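Local coordinates for tRNA dimethylallyltransferase (Staphylococcus epidermidis ATCC 12228, PDB 3D3Q), which probably transfers a dimethylallyl group from dimethylallyl diphosphate onto the adenine at position 37 of tRNAs that read codons beginning with uridine, at residues N32-S37 with G61-M66. Numbering follows the deposited sequence.
Sequences NGEIIS and GIPHYM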
ATOM      1  N   ASN A  32      19.401  -7.282  -9.164  1.00 47.84           N
ATOM      2  CA  ASN A  32      20.274  -6.153  -8.807  1.00 49.84           C
ATOM      3  C   ASN A  32      19.592  -4.806  -9.016  1.00 49.50           C
ATOM      4  O   ASN A  32      19.939  -4.029  -9.912  1.00 50.98           O
ATOM      5  CB  ASN A  32      21.610  -6.209  -9.578  1.00 51.79           C
ATOM      6  CG  ASN A  32      21.459  -5.830 -11.043  1.00 54.42           C
ATOM      7  OD1 ASN A  32      20.538  -6.297 -11.721  1.00 56.40           O
ATOM      8  ND2 ASN A  32      22.370  -4.997 -11.545  1.00 55.03           N
ATOM      9  N   GLY A  33      18.595  -4.550  -8.177  1.00 47.07           N
ATOM     10  CA  GLY A  33      17.873  -3.301  -8.251  1.00 44.42           C
ATOM     11  C   GLY A  33      18.119  -2.489  -6.996  1.00 42.58           C
ATOM     12  O   GLY A  33      18.939  -2.856  -6.156  1.00 41.73           O
ATOM     13  N   GLU A  34      17.417  -1.368  -6.880  1.00 41.54           N
ATOM     14  CA  GLU A  34      17.535  -0.507  -5.720  1.00 39.53           C
ATOM     15  C   GLU A  34      16.124  -0.106  -5.339  1.00 38.04           C
ATOM     16  O   GLU A  34      15.247   0.040  -6.194  1.00 36.36           O
ATOM     17  CB  GLU A  34      18.389   0.710  -6.037  1.00 39.38           C
ATOM     18  CG  GLU A  34      19.713   0.333  -6.670  1.00 40.36           C
ATOM     19  CD  GLU A  34      20.598   1.528  -6.928  1.00 41.95           C
ATOM     20  OE1 GLU A  34      20.049   2.613  -7.241  1.00 43.40           O
ATOM     21  OE2 GLU A  34      21.845   1.390  -6.841  1.00 40.07           O
ATOM     22  N   ILE A  35      15.915   0.081  -4.045  1.00 37.64           N
ATOM     23  CA  ILE A  35      14.598   0.390  -3.522  1.00 37.78           C
ATOM     24  C   ILE A  35      14.373   1.840  -3.150  1.00 37.21           C
ATOM     25  O   ILE A  35      15.245   2.490  -2.593  1.00 37.93           O
ATOM     26  CB  ILE A  35      14.317  -0.479  -2.269  1.00 37.03           C
ATOM     27  CG1 ILE A  35      14.536  -1.947  -2.611  1.00 36.19           C
ATOM     28  CG2 ILE A  35      12.906  -0.256  -1.775  1.00 37.14           C
ATOM     29  CD1 ILE A  35      14.336  -2.858  -1.474  1.00 35.95           C
ATOM     30  N   ILE A  36      13.180   2.333  -3.450  1.00 37.04           N
ATOM     31  CA  ILE A  36      12.804   3.687  -3.092  1.00 36.12           C
ATOM     32  C   ILE A  36      11.670   3.545  -2.067  1.00 37.69           C
ATOM     33  O   ILE A  36      10.607   3.019  -2.386  1.00 38.12           O
ATOM     34  CB  ILE A  36      12.293   4.463  -4.313  1.00 33.73           C
ATOM     35  CG1 ILE A  36      13.430   4.664  -5.310  1.00 31.77           C
ATOM     36  CG2 ILE A  36      11.715   5.786  -3.879  1.00 31.97           C
ATOM     37  CD1 ILE A  36      12.987   5.247  -6.627  1.00 26.96           C
ATOM     38  N   SER A  37      11.903   3.990  -0.838  1.00 37.83           N
ATOM     39  CA  SER A  37      10.884   3.892   0.196  1.00 37.74           C
ATOM     40  C   SER A  37       9.635   4.690  -0.197  1.00 37.95           C
ATOM     41  O   SER A  37       9.725   5.866  -0.550  1.00 37.35           O
ATOM     42  CB  SER A  37      11.460   4.390   1.522  1.00 36.72           C
ATOM     43  OG  SER A  37      10.438   4.722   2.434  1.00 36.77           O
ATOM     44  N   GLY A  61      22.766  -4.540   2.092  1.00 48.05           N
ATOM     45  CA  GLY A  61      23.552  -4.003   1.002  1.00 46.22           C
ATOM     46  C   GLY A  61      22.741  -3.244  -0.024  1.00 45.02           C
ATOM     47  O   GLY A  61      23.221  -2.269  -0.600  1.00 46.21           O
ATOM     48  N   ILE A  62      21.513  -3.677  -0.275  1.00 43.60           N
ATOM     49  CA  ILE A  62      20.680  -2.984  -1.244  1.00 41.23           C
ATOM     50  C   ILE A  62      20.479  -1.532  -0.820  1.00 40.65           C
ATOM     51  O   ILE A  62      20.006  -1.252   0.276  1.00 41.62           O
ATOM     52  CB  ILE A  62      19.301  -3.631  -1.348  1.00 40.73           C
ATOM     53  CG1 ILE A  62      19.436  -5.111  -1.727  1.00 38.20           C
ATOM     54  CG2 ILE A  62      18.452  -2.835  -2.329  1.00 41.74           C
ATOM     55  CD1 ILE A  62      20.073  -5.351  -3.068  1.00 36.15           C
ATOM     56  N   PRO A  63      20.833  -0.584  -1.689  1.00 40.13           N
ATOM     57  CA  PRO A  63      20.672   0.838  -1.367  1.00 40.32           C
ATOM     58  C   PRO A  63      19.216   1.319  -1.325  1.00 39.75           C
ATOM     59  O   PRO A  63      18.449   1.056  -2.247  1.00 39.18           O
ATOM     60  CB  PRO A  63      21.479   1.529  -2.471  1.00 40.21           C
ATOM     61  CG  PRO A  63      21.344   0.587  -3.626  1.00 39.66           C
ATOM     62  CD  PRO A  63      21.545  -0.755  -2.967  1.00 40.22           C
ATOM     63  N   HIS A  64      18.843   2.018  -0.250  1.00 39.80           N
ATOM     64  CA  HIS A  64      17.483   2.537  -0.104  1.00 40.76           C
ATOM     65  C   HIS A  64      17.427   4.083  -0.144  1.00 42.95           C
ATOM     66  O   HIS A  64      18.312   4.769   0.372  1.00 41.97           O
ATOM     67  CB  HIS A  64      16.839   2.028   1.202  1.00 37.92           C
ATOM     68  CG  HIS A  64      16.566   0.554   1.223  1.00 36.17           C
ATOM     69  ND1 HIS A  64      15.567  -0.004   1.991  1.00 36.89           N
ATOM     70  CD2 HIS A  64      17.174  -0.484   0.598  1.00 35.64           C
ATOM     71  CE1 HIS A  64      15.568  -1.316   1.840  1.00 35.10           C
ATOM     72  NE2 HIS A  64      16.534  -1.633   0.997  1.00 33.58           N
ATOM     73  N   TYR A  65      16.381   4.622  -0.774  1.00 44.46           N
ATOM     74  CA  TYR A  65      16.204   6.063  -0.881  1.00 46.92           C
ATOM     75  C   TYR A  65      14.921   6.490  -0.200  1.00 48.79           C
ATOM     76  O   TYR A  65      14.061   5.653   0.090  1.00 48.51           O
ATOM     77  CB  TYR A  65      16.159   6.502  -2.344  1.00 46.24           C
ATOM     78  CG  TYR A  65      17.344   6.030  -3.142  1.00 46.04           C
ATOM     79  CD1 TYR A  65      17.252   4.906  -3.954  1.00 45.12           C
ATOM     80  CD2 TYR A  65      18.574   6.696  -3.067  1.00 46.83           C
ATOM     81  CE1 TYR A  65      18.355   4.454  -4.678  1.00 45.27           C
ATOM     82  CE2 TYR A  65      19.688   6.250  -3.784  1.00 44.91           C
ATOM     83  CZ  TYR A  65      19.570   5.135  -4.590  1.00 44.46           C
ATOM     84  OH  TYR A  65      20.649   4.722  -5.327  1.00 42.99           O
HETATM   85  N   MSE A  66      14.799   7.793   0.051  1.00 50.14           N
HETATM   86  CA  MSE A  66      13.617   8.339   0.706  1.00 52.49           C
HETATM   87  C   MSE A  66      13.514   7.956   2.188  1.00 51.53           C
HETATM   88  O   MSE A  66      12.415   7.908   2.742  1.00 50.60           O
HETATM   89  CB  MSE A  66      12.363   7.857  -0.020  1.00 57.56           C
HETATM   90  CG  MSE A  66      12.249   8.335  -1.463  1.00 65.45           C
HETATM   91 SE   MSE A  66      11.916  10.249  -1.633  1.00 71.33          SE
HETATM   92  CE  MSE A  66      10.118  10.273  -0.885  1.00 69.78           C
TER
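The His64 imidazole carries Ile35 CB over the centre of one face, a CH-pi contact with CB 4.1 Å from the ring centroid. The Tyr65 ring meets Glu34 OE1 at its edge, close to the ring plane, and stacks on Tyr88 of helix 78-94. Ile35 and His64 point to one face of a parallel strand pair at one margin of the P-loop NTPase-type sheet, Ile36 and Tyr65 to the other. Strand 64-65 is one of the two outermost strands of the sheet, and strand 33-37 continues it to strand 98-102. Ile35 N hydrogen-bonds to Pro63 O, Tyr65 N to Ile35 O, and Ser37 N to Tyr65 O. On the His64 side, Ile35 CG1 also touches Ile62 CG2, and helix 20-30, which begins within the predicted P-loop, packs against both isoleucines. On the Tyr65 side, Ile36 CG2 lies 3.6 Å from CG of selenomethionine Met66, and both side chains touch helix 78-94. The Glu34 chain is extended beyond CG (chi2 -177°) and runs past Pro63 CG to the phenol. Arg95 forms a salt bridge with the same OE1, so this oxygen has two partners. Tyr65 OH donates to Glu34 OE1 at 2.9 Å, from 55° out of the carboxylate plane.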